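Local coordinates for protein AggB (Escherichia coli, PDB 4PHX) that is the minor subunit of type I aggregative adherence fimbriae of enteroaggregative Escherichia coli, an Ig-like domain built by donor-strand complementation and probably involved in host adhesion, at residues B[19-24]-B[93-98]; B[31-36]-B[85-90]; B[38-43]-B[111-116]. All coordinates share one frame; numbering follows the deposited sequence.

Interaction 1: residues B[19-24]-B[93-98]; sequences MKLATG and FDIMSD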
ATOM      1  N   MET B  19      11.389  -8.619   6.209  1.00 43.30           N
ATOM      2  CA  MET B  19      12.776  -8.647   5.784  1.00 51.06           C
ATOM      3  C   MET B  19      13.544  -9.797   6.448  1.00 48.09           C
ATOM      4  O   MET B  19      13.354 -10.076   7.625  1.00 46.50           O
ATOM      5  CB  MET B  19      13.466  -7.309   6.049  1.00 47.63           C
ATOM      6  CG  MET B  19      14.860  -7.284   5.479  1.00 54.78           C
ATOM      7  SD  MET B  19      15.770  -5.758   5.700  1.00 78.44           S
ATOM      8  CE  MET B  19      17.400  -6.459   6.003  1.00 66.31           C
ATOM      9  N   LYS B  20      14.412 -10.459   5.688  1.00 46.76           N
ATOM     10  CA  LYS B  20      15.174 -11.595   6.215  1.00 49.87           C
ATOM     11  C   LYS B  20      16.418 -11.160   6.994  1.00 47.14           C
ATOM     12  O   LYS B  20      17.323 -10.519   6.454  1.00 43.74           O
ATOM     13  CB  LYS B  20      15.567 -12.547   5.087  1.00 45.39           C
ATOM     14  CG  LYS B  20      14.588 -12.566   3.928  1.00 49.80           C
ATOM     15  CD  LYS B  20      13.765 -13.836   3.893  1.00 47.34           C
ATOM     16  CE  LYS B  20      13.119 -14.036   2.523  1.00 47.50           C
ATOM     17  NZ  LYS B  20      12.493 -15.396   2.393  1.00 53.91           N
ATOM     18  N   LEU B  21      16.454 -11.503   8.275  1.00 44.65           N
ATOM     19  CA  LEU B  21      17.617 -11.190   9.087  1.00 43.95           C
ATOM     20  C   LEU B  21      18.568 -12.382   9.080  1.00 47.50           C
ATOM     21  O   LEU B  21      19.794 -12.222   9.083  1.00 44.09           O
ATOM     22  CB  LEU B  21      17.203 -10.892  10.517  1.00 46.32           C
ATOM     23  CG  LEU B  21      16.474  -9.614  10.943  1.00 50.30           C
ATOM     24  CD1 LEU B  21      16.458  -8.524   9.874  1.00 48.33           C
ATOM     25  CD2 LEU B  21      15.076  -9.977  11.406  1.00 52.11           C
ATOM     26  N   ALA B  22      17.984 -13.580   9.087  1.00 44.63           N
ATOM     27  CA  ALA B  22      18.741 -14.827   9.037  1.00 41.38           C
ATOM     28  C   ALA B  22      17.943 -15.847   8.251  1.00 39.59           C
ATOM     29  O   ALA B  22      16.723 -15.738   8.134  1.00 35.69           O
ATOM     30  CB  ALA B  22      19.036 -15.342  10.435  1.00 37.95           C
ATOM     31  N   THR B  23      18.652 -16.823   7.690  1.00 38.18           N
ATOM     32  CA  THR B  23      18.036 -17.904   6.951  1.00 32.85           C
ATOM     33  C   THR B  23      18.617 -19.207   7.469  1.00 34.34           C
ATOM     34  O   THR B  23      19.806 -19.280   7.779  1.00 34.96           O
ATOM     35  CB  THR B  23      18.336 -17.768   5.453  1.00 37.61           C
ATOM     36  OG1 THR B  23      17.576 -16.684   4.922  1.00 42.72           O
ATOM     37  CG2 THR B  23      17.974 -19.050   4.685  1.00 36.32           C
ATOM     38  N   GLY B  24      17.784 -20.232   7.578  1.00 32.42           N
ATOM     39  CA  GLY B  24      18.231 -21.463   8.170  1.00 26.97           C
ATOM     40  C   GLY B  24      17.795 -22.698   7.418  1.00 36.61           C
ATOM     41  O   GLY B  24      16.851 -22.656   6.613  1.00 32.06           O
ATOM     42  N   PHE B  93      13.865 -22.152   6.207  1.00 33.76           N
ATOM     43  CA  PHE B  93      13.068 -21.148   6.932  1.00 36.63           C
ATOM     44  C   PHE B  93      13.845 -19.848   7.103  1.00 30.92           C
ATOM     45  O   PHE B  93      15.061 -19.807   6.946  1.00 36.15           O
ATOM     46  CB  PHE B  93      12.673 -21.662   8.319  1.00 32.74           C
ATOM     47  CG  PHE B  93      13.850 -21.980   9.200  1.00 34.33           C
ATOM     48  CD1 PHE B  93      14.381 -21.019  10.039  1.00 31.15           C
ATOM     49  CD2 PHE B  93      14.428 -23.251   9.178  1.00 31.92           C
ATOM     50  CE1 PHE B  93      15.469 -21.295  10.845  1.00 35.18           C
ATOM     51  CE2 PHE B  93      15.516 -23.538   9.974  1.00 33.52           C
ATOM     52  CZ  PHE B  93      16.049 -22.547  10.820  1.00 32.99           C
ATOM     53  N   ASP B  94      13.158 -18.781   7.452  1.00 31.07           N
ATOM     54  CA  ASP B  94      13.869 -17.536   7.697  1.00 38.83           C
ATOM     55  C   ASP B  94      13.530 -16.975   9.052  1.00 37.29           C
ATOM     56  O   ASP B  94      12.491 -17.307   9.634  1.00 38.62           O
ATOM     57  CB  ASP B  94      13.502 -16.490   6.657  1.00 37.96           C
ATOM     58  CG  ASP B  94      13.920 -16.887   5.260  1.00 38.43           C
ATOM     59  OD1 ASP B  94      15.116 -16.720   4.918  1.00 37.18           O
ATOM     60  OD2 ASP B  94      13.034 -17.324   4.498  1.00 36.14           O
ATOM     61  N   ILE B  95      14.414 -16.118   9.538  1.00 36.88           N
ATOM     62  CA  ILE B  95      14.096 -15.241  10.650  1.00 37.72           C
ATOM     63  C   ILE B  95      13.875 -13.852  10.075  1.00 39.45           C
ATOM     64  O   ILE B  95      14.745 -13.281   9.409  1.00 37.24           O
ATOM     65  CB  ILE B  95      15.189 -15.251  11.726  1.00 36.59           C
ATOM     66  CG1 ILE B  95      15.217 -16.631  12.399  1.00 33.92           C
ATOM     67  CG2 ILE B  95      14.932 -14.158  12.774  1.00 32.46           C
ATOM     68  CD1 ILE B  95      16.433 -16.877  13.298  1.00 25.72           C
ATOM     69  N   MET B  96      12.686 -13.320  10.313  1.00 41.61           N
ATOM     70  CA  MET B  96      12.280 -12.103   9.633  1.00 45.28           C
ATOM     71  C   MET B  96      11.921 -10.972  10.587  1.00 45.77           C
ATOM     72  O   MET B  96      11.426 -11.205  11.693  1.00 44.92           O
ATOM     73  CB  MET B  96      11.104 -12.377   8.685  1.00 43.37           C
ATOM     74  CG  MET B  96      11.424 -13.288   7.523  1.00 38.93           C
ATOM     75  SD  MET B  96       9.947 -13.888   6.679  1.00 38.61           S
ATOM     76  CE  MET B  96       9.063 -14.707   7.971  1.00 33.28           C
ATOM     77  N   SER B  97      12.173  -9.748  10.138  1.00 44.77           N
ATOM     78  CA  SER B  97      11.672  -8.567  10.823  1.00 50.08           C
ATOM     79  C   SER B  97      10.159  -8.638  11.009  1.00 47.69           C
ATOM     80  O   SER B  97       9.414  -8.857  10.052  1.00 43.02           O
ATOM     81  CB  SER B  97      12.012  -7.306  10.044  1.00 40.68           C
ATOM     82  OG  SER B  97      11.508  -6.198  10.732  1.00 47.53           O
ATOM     83  N   ASP B  98       9.711  -8.465  12.248  1.00 46.13           N
ATOM     84  CA  ASP B  98       8.288  -8.525  12.543  1.00 47.96           C
ATOM     85  C   ASP B  98       7.694  -7.123  12.501  1.00 46.83           C
ATOM     86  O   ASP B  98       7.556  -6.475  13.525  1.00 48.99           O
ATOM     87  CB  ASP B  98       8.043  -9.176  13.907  1.00 44.04           C
ATOM     88  CG  ASP B  98       6.563  -9.311  14.231  1.00 48.18           C
ATOM     89  OD1 ASP B  98       5.721  -9.058  13.338  1.00 51.59           O
ATOM     90  OD2 ASP B  98       6.243  -9.684  15.375  1.00 49.99           O
TER
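Lys20 and Thr23 both meet the carboxylate of Asp94, the ammonium at OD2 and the hydroxyl at OD1. Lys20 NZ forms a salt bridge to Asp94 OD2 at 2.9 Å from above the carboxylate plane; the lysine chain bends at chi2 (-107°), which brings CD against the group. Thr23, side by side with Asp94 and pointing the same way, apparently donates from OG1 to Asp94 OD1, though the separation of 2.5 Å is doubtfully short. A second partner of Asp94 OD2 is Arg25 of the second subunit, so the cluster reaches across a subunit interface.

Backbone hydrogen bonds join antiparallel strands 20-27 and 90-97, neighbours in one sheet of the Ig-like beta sandwich. A classic beta bulge shifts the register by one residue: Leu21 and Ala22 both face Ile95, and Ile95 O accepts from Leu21 N at 2.7 Å and from Ala22 N at 3.3 Å.

Apolar contacts lie on the other face. Ala22 CB packs on Ile95 CB at 4.1 Å, and Ile95 continues to Phe110 and Val112. Phe93 CG stands between the backbone N and the carbonyl carbon (chi1 61°), which carries the ring over Gly24 in a CH-pi contact, CA 3.9 Å from the centroid.

Interaction 2: residues B[31-36]-B[85-90]; sequences PHDGFH and QGEEKQ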
ATOM      1  N   PRO B  31      13.699 -41.188   8.974  1.00 61.35           N
ATOM      2  CA  PRO B  31      12.347 -40.968   8.451  1.00 59.34           C
ATOM      3  C   PRO B  31      11.550 -40.075   9.381  1.00 56.77           C
ATOM      4  O   PRO B  31      11.730 -40.140  10.598  1.00 60.41           O
ATOM      5  CB  PRO B  31      11.740 -42.376   8.460  1.00 60.22           C
ATOM      6  CG  PRO B  31      12.518 -43.106   9.506  1.00 59.76           C
ATOM      7  CD  PRO B  31      13.911 -42.604   9.325  1.00 54.20           C
ATOM      8  N   HIS B  32      10.674 -39.257   8.818  1.00 49.21           N
ATOM      9  CA  HIS B  32       9.901 -38.342   9.626  1.00 51.46           C
ATOM     10  C   HIS B  32       8.720 -37.843   8.812  1.00 53.75           C
ATOM     11  O   HIS B  32       8.696 -37.985   7.597  1.00 54.25           O
ATOM     12  CB  HIS B  32      10.779 -37.155  10.009  1.00 53.20           C
ATOM     13  CG  HIS B  32      11.169 -36.304   8.843  1.00 52.15           C
ATOM     14  ND1 HIS B  32      12.156 -36.672   7.952  1.00 55.18           N
ATOM     15  CD2 HIS B  32      10.695 -35.113   8.411  1.00 46.66           C
ATOM     16  CE1 HIS B  32      12.276 -35.738   7.025  1.00 51.14           C
ATOM     17  NE2 HIS B  32      11.403 -34.779   7.283  1.00 47.38           N
ATOM     18  N   ASP B  33       7.749 -37.232   9.469  1.00 51.93           N
ATOM     19  CA  ASP B  33       6.607 -36.718   8.739  1.00 58.07           C
ATOM     20  C   ASP B  33       6.412 -35.209   8.887  1.00 54.73           C
ATOM     21  O   ASP B  33       5.355 -34.676   8.534  1.00 55.76           O
ATOM     22  CB  ASP B  33       5.333 -37.462   9.148  1.00 61.50           C
ATOM     23  CG  ASP B  33       5.232 -38.824   8.520  1.00 60.35           C
ATOM     24  OD1 ASP B  33       4.682 -38.934   7.403  1.00 66.19           O
ATOM     25  OD2 ASP B  33       5.696 -39.791   9.150  1.00 67.83           O
ATOM     26  N   GLY B  34       7.421 -34.518   9.401  1.00 49.64           N
ATOM     27  CA  GLY B  34       7.285 -33.085   9.575  1.00 51.51           C
ATOM     28  C   GLY B  34       8.452 -32.373  10.224  1.00 46.26           C
ATOM     29  O   GLY B  34       9.425 -33.015  10.620  1.00 49.89           O
ATOM     30  N   PHE B  35       8.359 -31.044  10.292  1.00 41.74           N
ATOM     31  CA  PHE B  35       9.390 -30.192  10.886  1.00 40.28           C
ATOM     32  C   PHE B  35       8.743 -29.155  11.802  1.00 42.12           C
ATOM     33  O   PHE B  35       7.629 -28.698  11.569  1.00 40.44           O
ATOM     34  CB  PHE B  35      10.194 -29.411   9.851  1.00 36.20           C
ATOM     35  CG  PHE B  35      10.841 -30.236   8.772  1.00 40.37           C
ATOM     36  CD1 PHE B  35      10.165 -30.516   7.594  1.00 46.83           C
ATOM     37  CD2 PHE B  35      12.160 -30.641   8.887  1.00 41.44           C
ATOM     38  CE1 PHE B  35      10.787 -31.243   6.571  1.00 47.54           C
ATOM     39  CE2 PHE B  35      12.783 -31.352   7.870  1.00 37.10           C
ATOM     40  CZ  PHE B  35      12.099 -31.653   6.722  1.00 43.56           C
ATOM     41  N   HIS B  36       9.517 -28.711  12.777  1.00 43.96           N
ATOM     42  CA  HIS B  36       9.022 -28.065  13.972  1.00 39.78           C
ATOM     43  C   HIS B  36      10.190 -27.218  14.417  1.00 35.99           C
ATOM     44  O   HIS B  36      11.240 -27.771  14.760  1.00 36.92           O
ATOM     45  CB  HIS B  36       8.841 -29.221  14.933  1.00 51.21           C
ATOM     46  CG  HIS B  36       8.383 -28.853  16.299  1.00 45.34           C
ATOM     47  ND1 HIS B  36       8.679 -29.632  17.394  1.00 42.89           N
ATOM     48  CD2 HIS B  36       7.609 -27.839  16.747  1.00 49.55           C
ATOM     49  CE1 HIS B  36       8.116 -29.105  18.467  1.00 44.94           C
ATOM     50  NE2 HIS B  36       7.468 -28.014  18.103  1.00 48.67           N
ATOM     51  N   GLN B  85       4.413 -29.944   7.362  1.00 50.11           N
ATOM     52  CA  GLN B  85       4.307 -31.382   7.109  1.00 49.59           C
ATOM     53  C   GLN B  85       5.298 -31.721   6.034  1.00 49.56           C
ATOM     54  O   GLN B  85       5.713 -30.838   5.284  1.00 49.63           O
ATOM     55  CB  GLN B  85       2.898 -31.771   6.643  1.00 53.52           C
ATOM     56  CG  GLN B  85       2.668 -33.278   6.381  1.00 55.87           C
ATOM     57  CD  GLN B  85       2.040 -34.009   7.566  1.00 65.08           C
ATOM     58  OE1 GLN B  85       0.952 -33.652   8.031  1.00 67.38           O
ATOM     59  NE2 GLN B  85       2.726 -35.040   8.060  1.00 69.62           N
ATOM     60  N   GLY B  86       5.696 -32.990   5.958  1.00 47.94           N
ATOM     61  CA  GLY B  86       6.540 -33.429   4.865  1.00 50.09           C
ATOM     62  C   GLY B  86       7.523 -34.511   5.242  1.00 53.47           C
ATOM     63  O   GLY B  86       8.042 -34.542   6.361  1.00 52.83           O
ATOM     64  N   GLU B  87       7.793 -35.399   4.294  1.00 51.41           N
ATOM     65  CA  GLU B  87       8.773 -36.457   4.516  1.00 55.99           C
ATOM     66  C   GLU B  87      10.101 -36.106   3.889  1.00 48.87           C
ATOM     67  O   GLU B  87      11.062 -36.863   4.014  1.00 46.13           O
ATOM     68  CB  GLU B  87       8.290 -37.790   3.943  1.00 57.16           C
ATOM     69  CG  GLU B  87       6.978 -38.280   4.526  1.00 60.25           C
ATOM     70  CD  GLU B  87       6.455 -39.500   3.791  1.00 65.85           C
ATOM     71  OE1 GLU B  87       5.232 -39.744   3.852  1.00 67.22           O
ATOM     72  OE2 GLU B  87       7.272 -40.210   3.155  1.00 63.73           O
ATOM     73  N   GLU B  88      10.163 -34.968   3.203  1.00 44.65           N
ATOM     74  CA  GLU B  88      11.393 -34.616   2.514  1.00 43.91           C
ATOM     75  C   GLU B  88      12.515 -34.360   3.498  1.00 43.51           C
ATOM     76  O   GLU B  88      12.299 -34.019   4.650  1.00 46.68           O
ATOM     77  CB  GLU B  88      11.220 -33.425   1.553  1.00 48.38           C
ATOM     78  CG  GLU B  88      11.109 -32.079   2.215  1.00 41.14           C
ATOM     79  CD  GLU B  88       9.669 -31.695   2.434  1.00 53.52           C
ATOM     80  OE1 GLU B  88       8.788 -32.342   1.814  1.00 57.38           O
ATOM     81  OE2 GLU B  88       9.411 -30.754   3.222  1.00 50.62           O
ATOM     82  N   LYS B  89      13.725 -34.513   3.015  1.00 37.16           N
ATOM     83  CA  LYS B  89      14.875 -34.601   3.872  1.00 42.70           C
ATOM     84  C   LYS B  89      15.233 -33.301   4.593  1.00 47.09           C
ATOM     85  O   LYS B  89      15.778 -33.335   5.684  1.00 45.71           O
ATOM     86  CB  LYS B  89      16.048 -35.135   3.062  1.00 48.01           C
ATOM     87  CG  LYS B  89      16.441 -34.315   1.809  1.00 57.12           C
ATOM     88  CD  LYS B  89      15.419 -34.277   0.626  1.00 55.86           C
ATOM     89  CE  LYS B  89      15.047 -35.638   0.079  1.00 47.10           C
ATOM     90  NZ  LYS B  89      13.844 -35.463  -0.748  1.00 45.85           N
ATOM     91  N   GLN B  90      14.948 -32.152   4.000  1.00 46.28           N
ATOM     92  CA  GLN B  90      15.292 -30.913   4.676  1.00 42.65           C
ATOM     93  C   GLN B  90      14.335 -29.789   4.357  1.00 40.81           C
ATOM     94  O   GLN B  90      13.487 -29.937   3.493  1.00 41.94           O
ATOM     95  CB  GLN B  90      16.743 -30.516   4.424  1.00 40.97           C
ATOM     96  CG  GLN B  90      16.994 -29.922   3.085  1.00 44.87           C
ATOM     97  CD  GLN B  90      16.824 -30.913   1.976  1.00 54.95           C
ATOM     98  OE1 GLN B  90      15.713 -31.105   1.458  1.00 57.04           O
ATOM     99  NE2 GLN B  90      17.926 -31.560   1.591  1.00 57.84           N
TER
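Asp33 and Gly34 run antiparallel to Gln85 and Gly86 for a single non-hydrogen-bonded pair, Gly34 with Gln85, after which the segment 85-90 leaves the sheet as a loop. The one firm backbone bond is Gly86 N to Asp33 O at 3.1 Å, with the donor well above the carbonyl plane. The same oxygen is approached by Gln85 NE2 in a weak bond; the glutamine chain leaves anti to the backbone N and then bends at chi2 (96°), which turns NE2 toward Asp33 O.

Two rings carry most of the rest. His32 presents its edge to the loop: Glu88 O lies in the ring plane at the CE1-NE2 edge, 2.9 Å from each, while Glu87 CA covers part of one face. His32 ND1 is hydrogen-bonded to Glu30 O, which helps to fix the rotation of the imidazole, and His32 CD2 lies over one face of the Phe35 ring, toward its rim. Phe35 also turns an edge to Glu88 O, 3.2 Å from CZ, and its CE1 comes within 3.7 Å of Glu88 OE2, the ring and carboxylate planes being 28° apart. More exposed are Asp33 and Glu87, side by side with OD1 and OE1 3.7 Å apart, a pairing of like charges that would be expected to disfavour close approach.

The contact lies toward one end of the sandwich. Strand 34-39 stands between strands 82-85 and 107-117 in its sheet, and a classic beta bulge sets Asp33 and Gly34 opposite Leu117; the loop then carries the chain over to strand 90-97 of the other sheet, and Phe35 packs on Cys28 and Trp71.

Interaction 3: residues B[38-43]-B[111-116]; sequences WINASQ and SVSGEC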
ATOM      1  N   TRP B  38      11.491 -23.293  16.514  1.00 32.27           N
ATOM      2  CA  TRP B  38      11.135 -22.098  17.261  1.00 32.67           C
ATOM      3  C   TRP B  38      12.384 -21.326  17.624  1.00 36.08           C
ATOM      4  O   TRP B  38      13.498 -21.834  17.450  1.00 36.05           O
ATOM      5  CB  TRP B  38      10.322 -22.437  18.517  1.00 30.70           C
ATOM      6  CG  TRP B  38      11.006 -23.357  19.467  1.00 37.22           C
ATOM      7  CD1 TRP B  38      11.709 -23.009  20.590  1.00 33.72           C
ATOM      8  CD2 TRP B  38      11.057 -24.793  19.396  1.00 34.58           C
ATOM      9  NE1 TRP B  38      12.192 -24.136  21.214  1.00 35.10           N
ATOM     10  CE2 TRP B  38      11.806 -25.242  20.501  1.00 34.81           C
ATOM     11  CE3 TRP B  38      10.548 -25.737  18.500  1.00 35.55           C
ATOM     12  CZ2 TRP B  38      12.047 -26.589  20.740  1.00 42.44           C
ATOM     13  CZ3 TRP B  38      10.788 -27.077  18.735  1.00 40.03           C
ATOM     14  CH2 TRP B  38      11.533 -27.495  19.845  1.00 44.06           C
ATOM     15  N   ILE B  39      12.215 -20.097  18.107  1.00 27.66           N
ATOM     16  CA  ILE B  39      13.360 -19.364  18.618  1.00 30.78           C
ATOM     17  C   ILE B  39      13.328 -19.398  20.132  1.00 35.69           C
ATOM     18  O   ILE B  39      12.255 -19.250  20.725  1.00 36.73           O
ATOM     19  CB  ILE B  39      13.336 -17.905  18.192  1.00 36.86           C
ATOM     20  CG1 ILE B  39      13.387 -17.793  16.660  1.00 34.16           C
ATOM     21  CG2 ILE B  39      14.475 -17.117  18.896  1.00 35.25           C
ATOM     22  CD1 ILE B  39      13.475 -16.376  16.169  1.00 35.35           C
ATOM     23  N   ASN B  40      14.482 -19.578  20.773  1.00 32.96           N
ATOM     24  CA  ASN B  40      14.527 -19.467  22.247  1.00 39.18           C
ATOM     25  C   ASN B  40      14.711 -18.034  22.725  1.00 37.34           C
ATOM     26  O   ASN B  40      15.827 -17.584  22.991  1.00 40.95           O
ATOM     27  CB  ASN B  40      15.601 -20.353  22.848  1.00 33.67           C
ATOM     28  CG  ASN B  40      15.470 -21.771  22.407  1.00 36.69           C
ATOM     29  OD1 ASN B  40      14.493 -22.442  22.729  1.00 38.02           O
ATOM     30  ND2 ASN B  40      16.445 -22.239  21.647  1.00 36.05           N
ATOM     31  N   ALA B  41      13.604 -17.314  22.796  1.00 39.61           N
ATOM     32  CA  ALA B  41      13.608 -15.927  23.226  1.00 40.61           C
ATOM     33  C   ALA B  41      12.198 -15.613  23.693  1.00 41.65           C
ATOM     34  O   ALA B  41      11.276 -16.393  23.449  1.00 45.12           O
ATOM     35  CB  ALA B  41      14.008 -15.038  22.096  1.00 36.84           C
ATOM     36  N   SER B  42      12.035 -14.492  24.378  1.00 45.95           N
ATOM     37  CA  SER B  42      10.714 -14.017  24.793  1.00 51.35           C
ATOM     38  C   SER B  42       9.715 -13.929  23.637  1.00 49.77           C
ATOM     39  O   SER B  42       9.952 -13.214  22.651  1.00 45.97           O
ATOM     40  CB  SER B  42      10.848 -12.637  25.429  1.00 53.21           C
ATOM     41  OG  SER B  42      12.006 -12.587  26.245  1.00 59.07           O
ATOM     42  N   GLN B  43       8.595 -14.643  23.767  1.00 50.53           N
ATOM     43  CA  GLN B  43       7.533 -14.562  22.764  1.00 53.45           C
ATOM     44  C   GLN B  43       7.009 -13.135  22.752  1.00 51.39           C
ATOM     45  O   GLN B  43       7.341 -12.353  23.632  1.00 53.26           O
ATOM     46  CB  GLN B  43       6.387 -15.557  23.030  1.00 55.94           C
ATOM     47  CG  GLN B  43       5.412 -15.698  21.839  1.00 60.92           C
ATOM     48  CD  GLN B  43       4.104 -16.407  22.173  1.00 64.27           C
ATOM     49  OE1 GLN B  43       4.090 -17.597  22.501  1.00 66.69           O
ATOM     50  NE2 GLN B  43       2.995 -15.678  22.069  1.00 61.59           N
ATOM     51  N   SER B 111      18.850 -17.751  18.929  1.00 41.70           N
ATOM     52  CA  SER B 111      19.024 -19.139  19.273  1.00 35.78           C
ATOM     53  C   SER B 111      17.819 -19.889  18.760  1.00 35.70           C
ATOM     54  O   SER B 111      16.704 -19.624  19.198  1.00 35.46           O
ATOM     55  CB  SER B 111      19.151 -19.299  20.782  1.00 33.84           C
ATOM     56  OG  SER B 111      18.921 -20.648  21.128  1.00 40.82           O
ATOM     57  N   VAL B 112      18.051 -20.816  17.833  1.00 30.59           N
ATOM     58  CA  VAL B 112      16.984 -21.527  17.165  1.00 25.05           C
ATOM     59  C   VAL B 112      17.001 -23.011  17.533  1.00 32.85           C
ATOM     60  O   VAL B 112      18.043 -23.659  17.494  1.00 30.45           O
ATOM     61  CB  VAL B 112      17.130 -21.414  15.642  1.00 28.75           C
ATOM     62  CG1 VAL B 112      15.993 -22.128  14.953  1.00 31.38           C
ATOM     63  CG2 VAL B 112      17.165 -19.953  15.218  1.00 34.82           C
ATOM     64  N   SER B 113      15.839 -23.539  17.902  1.00 31.07           N
ATOM     65  CA  SER B 113      15.674 -24.970  18.104  1.00 34.45           C
ATOM     66  C   SER B 113      14.691 -25.543  17.087  1.00 35.06           C
ATOM     67  O   SER B 113      13.845 -24.822  16.538  1.00 31.63           O
ATOM     68  CB  SER B 113      15.206 -25.286  19.530  1.00 34.28           C
ATOM     69  OG  SER B 113      16.220 -25.025  20.473  1.00 33.13           O
ATOM     70  N   GLY B 114      14.823 -26.842  16.833  1.00 35.12           N
ATOM     71  CA  GLY B 114      13.980 -27.525  15.870  1.00 36.77           C
ATOM     72  C   GLY B 114      13.951 -29.033  16.039  1.00 43.02           C
ATOM     73  O   GLY B 114      14.851 -29.619  16.660  1.00 41.38           O
ATOM     74  N   GLU B 115      12.923 -29.669  15.483  1.00 41.78           N
ATOM     75  CA  GLU B 115      12.735 -31.111  15.641  1.00 41.75           C
ATOM     76  C   GLU B 115      12.155 -31.768  14.389  1.00 45.24           C
ATOM     77  O   GLU B 115      11.297 -31.194  13.706  1.00 44.81           O
ATOM     78  CB  GLU B 115      11.805 -31.396  16.823  1.00 40.20           C
ATOM     79  CG  GLU B 115      12.476 -31.464  18.185  1.00 43.76           C
ATOM     80  CD  GLU B 115      11.472 -31.430  19.351  1.00 47.94           C
ATOM     81  OE1 GLU B 115      10.249 -31.304  19.097  1.00 42.48           O
ATOM     82  OE2 GLU B 115      11.916 -31.534  20.524  1.00 47.48           O
ATOM     83  N   CYS B 116      12.603 -32.982  14.106  1.00 41.51           N
ATOM     84  CA  CYS B 116      12.047 -33.764  13.000  1.00 48.31           C
ATOM     85  C   CYS B 116      10.836 -34.536  13.493  1.00 47.20           C
ATOM     86  O   CYS B 116      10.993 -35.561  14.154  1.00 48.75           O
ATOM     87  CB  CYS B 116      13.089 -34.750  12.481  1.00 42.42           C
ATOM     88  SG  CYS B 116      14.627 -33.947  11.971  1.00 49.91           S
TER
HETATM   89  O   HOH W   1      17.315 -16.277  21.230  1.00 43.83           O
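Trp38 and Ser113 bury the most surface here, with Asn40 and Ser111 close behind. Trp38 and Ser113 form an antiparallel hydrogen-bonded pair, each backbone N donating to the other's carbonyl, Trp38 N to Ser113 O at 2.8 Å. Their side chains leave the same face of the sheet. Trp38 has CG between the backbone N and the carbonyl carbon (chi1 58°), a torsion that lays the indole over Ser113, whose CB sits 3.4 Å above the ring plane, offset toward the rim and nearest to CE2. Farther along the strand, the indole turns its edge at CH2 toward the carboxylate of Glu115, 4.0 Å from CD, the two planes standing almost perpendicular; that carboxylate has its stronger partner in Arg129.

Asn40 extends the pairing beyond the end of its strand. Its backbone N donates to Ser111 O at 2.7 Å, and its side-chain amide uses both hydrogens: ND2 reaches Ser113 OG and Ser111 OG, each at 3.0 Å, in nearly straight bonds with both oxygens close to the amide plane. The amide thus bridges Ser111 and Ser113, two residues apart on strand 107-117, while Asn40 OD1 weakly accepts from Trp38 NE1. Ser113 OG is also hydrogen-bonded to Thr135 of strand 134-141, so the network continues into the next strand. A water joins Asn40 O to Ser111 N where the chain turns away in an inverse gamma turn centred on Asn40.

On the opposite face, Ile39 and Val112 form a non-hydrogen-bonded pair; Ile39 packs on Val64 and Ile66 of the facing sheet, and Val112 on Ile66. The chemistry is therefore two-sided: an apolar face supplies the sandwich interior, while amide, hydroxyls and indole on the other probably help fix the strand end.

Interactions 1 and 3 are buried strand pairings in the two facing sheets, and they meet in the interior, where Ile95 packs on Val112 and Ile39 and Phe93 also touches Val112. Interaction 2 is only partly buried and lies farther from the centre of the chain, where a loop replaces regular pairing. It shares strand 34-39 with interaction 3; a probable backbone hydrogen bond from Glu115 to His36 ties the two together, and His32 packs against Cys116, whose disulfide reaches Cys28. Interactions 1 and 2 both touch the second subunit. The chemistry follows position: a salt bridge in interaction 1, two ring edges turned to one loop carbonyl in interaction 2, and a neutral amide-hydroxyl network in interaction 3.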